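Local atomic coordinates of transglutaminase-like enzymes, putative cysteine protease (Cytophaga hutchinsonii, PDB entry 3ISR), a protein that is a putative cysteine protease of the transglutaminase-like superfamily, which probably uses a cysteine to attack peptide or amide bonds. Residues W152-S166 with T173-L187. Residues are numbered along the deposited sequence; the frame is centred on the assembly and turned at random.
Sequences WIYNNVEYISGSTNS and TITERAGVCRDFAHL
Residues 158-159 and 178-179 run side by side as two short parallel strands, joined by backbone bonds from Glu-158 N to Arg-177 O, Gly-179 N to Glu-158 O and Ile-160 N to Gly-179 O. Before the strands, Arg-177 bends at chi2 (-57°), folding its guanidinium back so that one face meets the Trp-152 rim, Arg-177 CZ lying 3.7 Å from Trp-152 CH2, with the planes 72° apart. Its NH1 bonds Asn-156 O at the helix end (3.1 Å), and NH2 forms a salt bridge with Glu-135 OE2 of the second subunit. With alanine at Arg-177, Asn-156 O would probably lose this donor, the glutamate its salt-bridge partner, and Trp-152 CH2 the flat group packed against it. Beneath the strands, Phe-184 CD2 packs 3.6 Å from Ile-153 CG2, and CE1 touches Val-157 CG1. Farther along, Asp-183 OD2 accepts two bonds: Thr-164 OG1 on its syn side (2.6 Å), 24° out of the carboxylate plane, and, through the anti lone pair, the N-cap residue's Val-180 N (2.9 Å). A water joins Asp-183 OD1 to Asn-165 O. Strand 158-159, helix 170-176 and strand 178-179 form a beta-alpha-beta unit leading into helix 181-194; Cys-181, touching His-215, is consistent with the nucleophile position of the papain-like transglutaminase fold.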
ATOM      1  N   TRP B 152       4.812   5.263  23.248  1.00 16.54           N
ATOM      2  CA  TRP B 152       3.633   5.235  22.378  1.00 16.53           C
ATOM      3  C   TRP B 152       3.507   3.866  21.680  1.00 16.00           C
ATOM      4  O   TRP B 152       2.440   3.283  21.663  1.00 16.10           O
ATOM      5  CB  TRP B 152       3.649   6.376  21.345  1.00 16.61           C
ATOM      6  CG  TRP B 152       2.371   6.431  20.560  1.00 16.91           C
ATOM      7  CD1 TRP B 152       1.252   7.150  20.858  1.00 16.33           C
ATOM      8  CD2 TRP B 152       2.065   5.681  19.369  1.00 16.67           C
ATOM      9  NE1 TRP B 152       0.275   6.914  19.916  1.00 15.49           N
ATOM     10  CE2 TRP B 152       0.744   6.006  19.000  1.00 15.99           C
ATOM     11  CE3 TRP B 152       2.786   4.768  18.585  1.00 15.88           C
ATOM     12  CZ2 TRP B 152       0.126   5.461  17.862  1.00 17.13           C
ATOM     13  CZ3 TRP B 152       2.168   4.215  17.455  1.00 16.46           C
ATOM     14  CH2 TRP B 152       0.847   4.561  17.114  1.00 15.90           C
ATOM     15  N   ILE B 153       4.607   3.350  21.134  1.00 15.44           N
ATOM     16  CA  ILE B 153       4.576   2.062  20.440  1.00 15.03           C
ATOM     17  C   ILE B 153       4.158   0.948  21.405  1.00 15.61           C
ATOM     18  O   ILE B 153       3.307   0.122  21.082  1.00 15.06           O
ATOM     19  CB  ILE B 153       5.935   1.742  19.780  1.00 14.42           C
ATOM     20  CG1 ILE B 153       6.221   2.768  18.674  1.00 15.20           C
ATOM     21  CG2 ILE B 153       5.947   0.311  19.214  1.00 13.94           C
ATOM     22  CD1 ILE B 153       7.667   2.743  18.143  1.00 18.18           C
ATOM     23  N   TYR B 154       4.749   0.937  22.592  1.00 14.94           N
ATOM     24  CA  TYR B 154       4.401  -0.107  23.563  1.00 14.79           C
ATOM     25  C   TYR B 154       2.901  -0.091  23.882  1.00 15.36           C
ATOM     26  O   TYR B 154       2.247  -1.156  23.979  1.00 15.00           O
ATOM     27  CB  TYR B 154       5.216   0.026  24.861  1.00 14.60           C
ATOM     28  CG  TYR B 154       4.755  -0.992  25.867  1.00 13.43           C
ATOM     29  CD1 TYR B 154       5.101  -2.340  25.734  1.00 13.16           C
ATOM     30  CD2 TYR B 154       3.914  -0.626  26.909  1.00 15.79           C
ATOM     31  CE1 TYR B 154       4.632  -3.295  26.620  1.00 14.50           C
ATOM     32  CE2 TYR B 154       3.445  -1.582  27.821  1.00 17.31           C
ATOM     33  CZ  TYR B 154       3.812  -2.908  27.663  1.00 17.15           C
ATOM     34  OH  TYR B 154       3.359  -3.855  28.554  1.00 18.27           O
ATOM     35  N   ASN B 155       2.373   1.122  24.043  1.00 15.07           N
ATOM     36  CA  ASN B 155       0.985   1.316  24.437  1.00 15.85           C
ATOM     37  C   ASN B 155      -0.038   1.190  23.308  1.00 15.67           C
ATOM     38  O   ASN B 155      -1.223   1.021  23.571  1.00 15.45           O
ATOM     39  CB  ASN B 155       0.828   2.664  25.157  1.00 15.97           C
ATOM     40  CG  ASN B 155       1.495   2.678  26.523  1.00 17.07           C
ATOM     41  OD1 ASN B 155       2.196   3.625  26.872  1.00 19.85           O
ATOM     42  ND2 ASN B 155       1.274   1.631  27.300  1.00 15.88           N
ATOM     43  N   ASN B 156       0.406   1.246  22.053  1.00 15.19           N
ATOM     44  CA  ASN B 156      -0.541   1.336  20.952  1.00 14.85           C
ATOM     45  C   ASN B 156      -0.375   0.278  19.869  1.00 14.77           C
ATOM     46  O   ASN B 156      -1.130   0.273  18.903  1.00 15.00           O
ATOM     47  CB  ASN B 156      -0.507   2.739  20.345  1.00 14.72           C
ATOM     48  CG  ASN B 156      -0.942   3.784  21.322  1.00 16.16           C
ATOM     49  OD1 ASN B 156      -0.111   4.457  21.943  1.00 18.04           O
ATOM     50  ND2 ASN B 156      -2.240   3.892  21.523  1.00 11.14           N
ATOM     51  N   VAL B 157       0.599  -0.616  20.052  1.00 14.71           N
ATOM     52  CA  VAL B 157       0.867  -1.711  19.128  1.00 14.60           C
ATOM     53  C   VAL B 157       0.903  -2.986  19.964  1.00 15.16           C
ATOM     54  O   VAL B 157       1.644  -3.079  20.954  1.00 15.61           O
ATOM     55  CB  VAL B 157       2.236  -1.534  18.385  1.00 14.60           C
ATOM     56  CG1 VAL B 157       2.508  -2.725  17.450  1.00 14.62           C
ATOM     57  CG2 VAL B 157       2.279  -0.206  17.583  1.00 13.76           C
ATOM     58  N   GLU B 158       0.100  -3.967  19.573  1.00 15.76           N
ATOM     59  CA  GLU B 158       0.015  -5.231  20.309  1.00 16.51           C
ATOM     60  C   GLU B 158       1.148  -6.150  19.925  1.00 15.82           C
ATOM     61  O   GLU B 158       1.467  -6.270  18.747  1.00 14.85           O
ATOM     62  CB  GLU B 158      -1.292  -5.936  19.988  1.00 17.27           C
ATOM     63  CG  GLU B 158      -2.484  -5.045  20.206  1.00 22.20           C
ATOM     64  CD  GLU B 158      -3.762  -5.816  20.419  1.00 26.89           C
ATOM     65  OE1 GLU B 158      -3.757  -7.064  20.317  1.00 30.31           O
ATOM     66  OE2 GLU B 158      -4.780  -5.155  20.693  1.00 31.22           O
ATOM     67  N   TYR B 159       1.735  -6.831  20.903  1.00 15.32           N
ATOM     68  CA  TYR B 159       2.739  -7.816  20.574  1.00 15.64           C
ATOM     69  C   TYR B 159       2.039  -9.147  20.254  1.00 16.24           C
ATOM     70  O   TYR B 159       1.439  -9.762  21.130  1.00 15.57           O
ATOM     71  CB  TYR B 159       3.766  -7.979  21.700  1.00 15.84           C
ATOM     72  CG  TYR B 159       4.899  -8.910  21.304  1.00 16.80           C
ATOM     73  CD1 TYR B 159       6.142  -8.413  20.919  1.00 17.85           C
ATOM     74  CD2 TYR B 159       4.708 -10.293  21.300  1.00 19.55           C
ATOM     75  CE1 TYR B 159       7.172  -9.277  20.531  1.00 20.14           C
ATOM     76  CE2 TYR B 159       5.715 -11.158  20.928  1.00 22.31           C
ATOM     77  CZ  TYR B 159       6.944 -10.651  20.546  1.00 22.81           C
ATOM     78  OH  TYR B 159       7.924 -11.549  20.188  1.00 27.55           O
ATOM     79  N   ILE B 160       2.094  -9.573  18.992  1.00 15.93           N
ATOM     80  CA  ILE B 160       1.403 -10.801  18.583  1.00 16.95           C
ATOM     81  C   ILE B 160       2.270 -11.654  17.671  1.00 16.82           C
ATOM     82  O   ILE B 160       2.527 -11.268  16.547  1.00 16.58           O
ATOM     83  CB  ILE B 160       0.040 -10.538  17.850  1.00 17.20           C
ATOM     84  CG1 ILE B 160      -0.828  -9.501  18.573  1.00 17.87           C
ATOM     85  CG2 ILE B 160      -0.732 -11.860  17.658  1.00 17.37           C
ATOM     86  CD1 ILE B 160      -2.220  -9.267  17.918  1.00 19.41           C
ATOM     87  N   SER B 161       2.695 -12.821  18.159  1.00 17.79           N
ATOM     88  CA  SER B 161       3.422 -13.810  17.349  1.00 18.67           C
ATOM     89  C   SER B 161       2.656 -14.171  16.083  1.00 18.63           C
ATOM     90  O   SER B 161       1.447 -14.384  16.125  1.00 18.54           O
ATOM     91  CB  SER B 161       3.662 -15.095  18.162  1.00 19.15           C
ATOM     92  OG  SER B 161       4.466 -14.816  19.291  1.00 22.06           O
ATOM     93  N   GLY B 162       3.366 -14.225  14.956  1.00 18.76           N
ATOM     94  CA  GLY B 162       2.786 -14.679  13.694  1.00 18.61           C
ATOM     95  C   GLY B 162       1.874 -13.701  12.971  1.00 18.53           C
ATOM     96  O   GLY B 162       1.245 -14.067  11.979  1.00 18.86           O
ATOM     97  N   SER B 163       1.783 -12.470  13.460  1.00 18.06           N
ATOM     98  CA  SER B 163       0.900 -11.477  12.860  1.00 18.07           C
ATOM     99  C   SER B 163       1.536 -10.758  11.657  1.00 18.32           C
ATOM    100  O   SER B 163       0.840 -10.067  10.907  1.00 17.88           O
ATOM    101  CB  SER B 163       0.487 -10.433  13.908  1.00 18.37           C
ATOM    102  OG  SER B 163       1.639  -9.796  14.462  1.00 17.45           O
ATOM    103  N   THR B 164       2.854 -10.902  11.494  1.00 17.67           N
ATOM    104  CA  THR B 164       3.598 -10.216  10.420  1.00 17.34           C
ATOM    105  C   THR B 164       4.528 -11.183   9.678  1.00 17.42           C
ATOM    106  O   THR B 164       4.604 -12.356  10.028  1.00 16.66           O
ATOM    107  CB  THR B 164       4.434  -9.038  10.985  1.00 17.23           C
ATOM    108  OG1 THR B 164       5.339  -9.535  11.975  1.00 15.90           O
ATOM    109  CG2 THR B 164       3.528  -7.993  11.636  1.00 16.73           C
ATOM    110  N   ASN B 165       5.235 -10.682   8.655  1.00 17.55           N
ATOM    111  CA  ASN B 165       6.195 -11.470   7.908  1.00 18.08           C
ATOM    112  C   ASN B 165       7.385 -10.602   7.507  1.00 17.92           C
ATOM    113  O   ASN B 165       7.484  -9.448   7.936  1.00 16.77           O
ATOM    114  CB  ASN B 165       5.535 -12.131   6.680  1.00 19.42           C
ATOM    115  CG  ASN B 165       4.884 -11.121   5.728  1.00 20.67           C
ATOM    116  OD1 ASN B 165       5.381 -10.009   5.521  1.00 19.41           O
ATOM    117  ND2 ASN B 165       3.772 -11.523   5.134  1.00 23.26           N
ATOM    118  N   SER B 166       8.288 -11.141   6.694  1.00 17.56           N
ATOM    119  CA  SER B 166       9.513 -10.405   6.388  1.00 18.23           C
ATOM    120  C   SER B 166       9.252  -9.167   5.516  1.00 17.63           C
ATOM    121  O   SER B 166      10.086  -8.262   5.450  1.00 18.21           O
ATOM    122  CB  SER B 166      10.554 -11.322   5.745  1.00 18.24           C
ATOM    123  OG  SER B 166      10.136 -11.694   4.444  1.00 20.78           O
ATOM    124  N   THR B 173       2.936  -1.325  10.080  1.00 15.63           N
ATOM    125  CA  THR B 173       2.687  -1.503  11.513  1.00 16.31           C
ATOM    126  C   THR B 173       1.938  -0.306  12.090  1.00 16.60           C
ATOM    127  O   THR B 173       1.145  -0.458  13.018  1.00 16.36           O
ATOM    128  CB  THR B 173       4.019  -1.768  12.279  1.00 15.83           C
ATOM    129  OG1 THR B 173       4.646  -2.915  11.701  1.00 16.47           O
ATOM    130  CG2 THR B 173       3.763  -2.060  13.766  1.00 17.01           C
ATOM    131  N   ILE B 174       2.161   0.879  11.522  1.00 16.61           N
ATOM    132  CA  ILE B 174       1.539   2.082  12.050  1.00 17.33           C
ATOM    133  C   ILE B 174      -0.010   2.002  11.958  1.00 16.88           C
ATOM    134  O   ILE B 174      -0.712   2.629  12.748  1.00 17.30           O
ATOM    135  CB  ILE B 174       2.165   3.398  11.442  1.00 17.55           C
ATOM    136  CG1 ILE B 174       1.858   4.648  12.282  1.00 19.49           C
ATOM    137  CG2 ILE B 174       1.702   3.639  10.022  1.00 18.35           C
ATOM    138  CD1 ILE B 174       2.293   4.585  13.741  1.00 18.73           C
ATOM    139  N   THR B 175      -0.535   1.234  10.997  1.00 16.57           N
ATOM    140  CA  THR B 175      -1.982   1.021  10.881  1.00 16.04           C
ATOM    141  C   THR B 175      -2.400  -0.356  11.365  1.00 15.91           C
ATOM    142  O   THR B 175      -3.500  -0.503  11.890  1.00 15.73           O
ATOM    143  CB  THR B 175      -2.505   1.186   9.426  1.00 16.93           C
ATOM    144  OG1 THR B 175      -1.752   0.331   8.553  1.00 15.51           O
ATOM    145  CG2 THR B 175      -2.352   2.629   8.972  1.00 15.35           C
ATOM    146  N   GLU B 176      -1.528  -1.356  11.195  1.00 15.87           N
ATOM    147  CA  GLU B 176      -1.865  -2.742  11.582  1.00 16.69           C
ATOM    148  C   GLU B 176      -1.923  -2.871  13.102  1.00 16.40           C
ATOM    149  O   GLU B 176      -2.771  -3.593  13.636  1.00 16.32           O
ATOM    150  CB  GLU B 176      -0.849  -3.759  10.999  1.00 17.06           C
ATOM    151  CG  GLU B 176      -1.162  -4.163   9.565  1.00 19.91           C
ATOM    152  CD  GLU B 176      -0.015  -4.904   8.829  1.00 24.44           C
ATOM    153  OE1 GLU B 176       0.908  -5.503   9.470  1.00 24.08           O
ATOM    154  OE2 GLU B 176      -0.073  -4.885   7.582  1.00 22.57           O
ATOM    155  N   ARG B 177      -1.005  -2.182  13.782  1.00 16.62           N
ATOM    156  CA  ARG B 177      -0.941  -2.132  15.261  1.00 16.63           C
ATOM    157  C   ARG B 177      -0.717  -3.492  15.913  1.00 16.56           C
ATOM    158  O   ARG B 177      -1.166  -3.729  17.042  1.00 16.87           O
ATOM    159  CB  ARG B 177      -2.198  -1.485  15.850  1.00 16.23           C
ATOM    160  CG  ARG B 177      -2.497  -0.062  15.336  1.00 16.78           C
ATOM    161  CD  ARG B 177      -1.335   0.898  15.585  1.00 16.06           C
ATOM    162  NE  ARG B 177      -1.738   2.296  15.378  1.00 15.45           N
ATOM    163  CZ  ARG B 177      -2.451   2.997  16.263  1.00 15.84           C
ATOM    164  NH1 ARG B 177      -2.808   2.454  17.418  1.00 15.05           N
ATOM    165  NH2 ARG B 177      -2.804   4.250  16.001  1.00 16.08           N
ATOM    166  N   ALA B 178      -0.040  -4.379  15.197  1.00 16.04           N
ATOM    167  CA  ALA B 178       0.370  -5.658  15.745  1.00 16.46           C
ATOM    168  C   ALA B 178       1.696  -6.089  15.114  1.00 16.26           C
ATOM    169  O   ALA B 178       1.948  -5.835  13.939  1.00 16.70           O
ATOM    170  CB  ALA B 178      -0.721  -6.713  15.505  1.00 16.78           C
ATOM    171  N   GLY B 179       2.556  -6.738  15.888  1.00 15.41           N
ATOM    172  CA  GLY B 179       3.817  -7.204  15.340  1.00 15.02           C
ATOM    173  C   GLY B 179       4.634  -7.888  16.413  1.00 15.77           C
ATOM    174  O   GLY B 179       4.120  -8.172  17.504  1.00 15.29           O
ATOM    175  N   VAL B 180       5.893  -8.162  16.078  1.00 15.51           N
ATOM    176  CA  VAL B 180       6.848  -8.774  16.991  1.00 15.91           C
ATOM    177  C   VAL B 180       8.051  -7.831  17.047  1.00 15.99           C
ATOM    178  O   VAL B 180       7.972  -6.707  16.524  1.00 16.14           O
ATOM    179  CB  VAL B 180       7.236 -10.202  16.552  1.00 16.67           C
ATOM    180  CG1 VAL B 180       6.064 -11.186  16.800  1.00 16.93           C
ATOM    181  CG2 VAL B 180       7.678 -10.233  15.075  1.00 17.43           C
ATOM    182  N   CYS B 181       9.145  -8.235  17.684  1.00 15.15           N
ATOM    183  CA  CYS B 181      10.203  -7.252  17.945  1.00 16.08           C
ATOM    184  C   CYS B 181      10.724  -6.548  16.679  1.00 14.89           C
ATOM    185  O   CYS B 181      10.969  -5.356  16.708  1.00 14.24           O
ATOM    186  CB  CYS B 181      11.351  -7.853  18.767  1.00 16.32           C
ATOM    187  SG  CYS B 181      12.210  -9.224  18.011  1.00 21.97           S
ATOM    188  N   ARG B 182      10.912  -7.281  15.580  1.00 14.75           N
ATOM    189  CA  ARG B 182      11.403  -6.658  14.335  1.00 14.91           C
ATOM    190  C   ARG B 182      10.542  -5.457  13.906  1.00 15.03           C
ATOM    191  O   ARG B 182      11.049  -4.399  13.476  1.00 15.48           O
ATOM    192  CB  ARG B 182      11.423  -7.720  13.235  1.00 14.88           C
ATOM    193  CG  ARG B 182      11.813  -7.268  11.817  1.00 15.89           C
ATOM    194  CD  ARG B 182      11.659  -8.530  10.935  1.00 17.70           C
ATOM    195  NE  ARG B 182      12.168  -8.423   9.569  1.00 20.75           N
ATOM    196  CZ  ARG B 182      11.528  -7.837   8.544  1.00 21.26           C
ATOM    197  NH1 ARG B 182      10.349  -7.215   8.720  1.00 18.27           N
ATOM    198  NH2 ARG B 182      12.097  -7.854   7.337  1.00 19.08           N
ATOM    199  N   ASP B 183       9.235  -5.620  14.065  1.00 14.98           N
ATOM    200  CA  ASP B 183       8.281  -4.593  13.687  1.00 14.67           C
ATOM    201  C   ASP B 183       8.296  -3.406  14.643  1.00 14.65           C
ATOM    202  O   ASP B 183       8.155  -2.266  14.210  1.00 14.20           O
ATOM    203  CB  ASP B 183       6.878  -5.208  13.629  1.00 14.64           C
ATOM    204  CG  ASP B 183       6.822  -6.456  12.754  1.00 16.20           C
ATOM    205  OD1 ASP B 183       7.162  -6.382  11.549  1.00 18.73           O
ATOM    206  OD2 ASP B 183       6.486  -7.540  13.278  1.00 16.72           O
ATOM    207  N   PHE B 184       8.410  -3.667  15.944  1.00 14.36           N
ATOM    208  CA  PHE B 184       8.501  -2.595  16.939  1.00 13.89           C
ATOM    209  C   PHE B 184       9.776  -1.780  16.720  1.00 13.48           C
ATOM    210  O   PHE B 184       9.778  -0.553  16.851  1.00 14.28           O
ATOM    211  CB  PHE B 184       8.532  -3.179  18.361  1.00 14.63           C
ATOM    212  CG  PHE B 184       7.186  -3.587  18.914  1.00 15.71           C
ATOM    213  CD1 PHE B 184       6.415  -4.576  18.296  1.00 17.91           C
ATOM    214  CD2 PHE B 184       6.734  -3.050  20.112  1.00 16.06           C
ATOM    215  CE1 PHE B 184       5.187  -4.982  18.835  1.00 17.15           C
ATOM    216  CE2 PHE B 184       5.493  -3.459  20.673  1.00 14.98           C
ATOM    217  CZ  PHE B 184       4.730  -4.423  20.040  1.00 14.55           C
ATOM    218  N   ALA B 185      10.873  -2.456  16.384  1.00 13.99           N
ATOM    219  CA  ALA B 185      12.140  -1.763  16.122  1.00 14.31           C
ATOM    220  C   ALA B 185      12.015  -0.900  14.873  1.00 14.69           C
ATOM    221  O   ALA B 185      12.420   0.279  14.860  1.00 16.20           O
ATOM    222  CB  ALA B 185      13.259  -2.775  15.931  1.00 13.92           C
ATOM    223  N   HIS B 186      11.470  -1.470  13.802  1.00 14.88           N
ATOM    224  CA  HIS B 186      11.380  -0.710  12.547  1.00 14.34           C
ATOM    225  C   HIS B 186      10.517   0.515  12.750  1.00 15.17           C
ATOM    226  O   HIS B 186      10.805   1.576  12.210  1.00 15.22           O
ATOM    227  CB  HIS B 186      10.751  -1.560  11.420  1.00 14.65           C
ATOM    228  CG  HIS B 186      11.668  -2.592  10.829  1.00 12.91           C
ATOM    229  ND1 HIS B 186      13.032  -2.428  10.729  1.00 16.02           N
ATOM    230  CD2 HIS B 186      11.393  -3.784  10.253  1.00  8.76           C
ATOM    231  CE1 HIS B 186      13.566  -3.489  10.140  1.00  9.58           C
ATOM    232  NE2 HIS B 186      12.590  -4.324   9.837  1.00 14.59           N
ATOM    233  N   LEU B 187       9.439   0.375  13.530  1.00 15.72           N
ATOM    234  CA  LEU B 187       8.563   1.519  13.741  1.00 16.15           C
ATOM    235  C   LEU B 187       9.185   2.645  14.593  1.00 16.27           C
ATOM    236  O   LEU B 187       9.059   3.825  14.255  1.00 15.62           O
ATOM    237  CB  LEU B 187       7.211   1.070  14.311  1.00 16.65           C
ATOM    238  CG  LEU B 187       6.182   2.185  14.511  1.00 17.37           C
ATOM    239  CD1 LEU B 187       5.919   2.908  13.144  1.00 16.59           C
ATOM    240  CD2 LEU B 187       4.882   1.587  15.089  1.00 14.53           C
TER
HETATM  241  O   HOH W   1       8.286  -8.562  10.403  1.00 18.04           O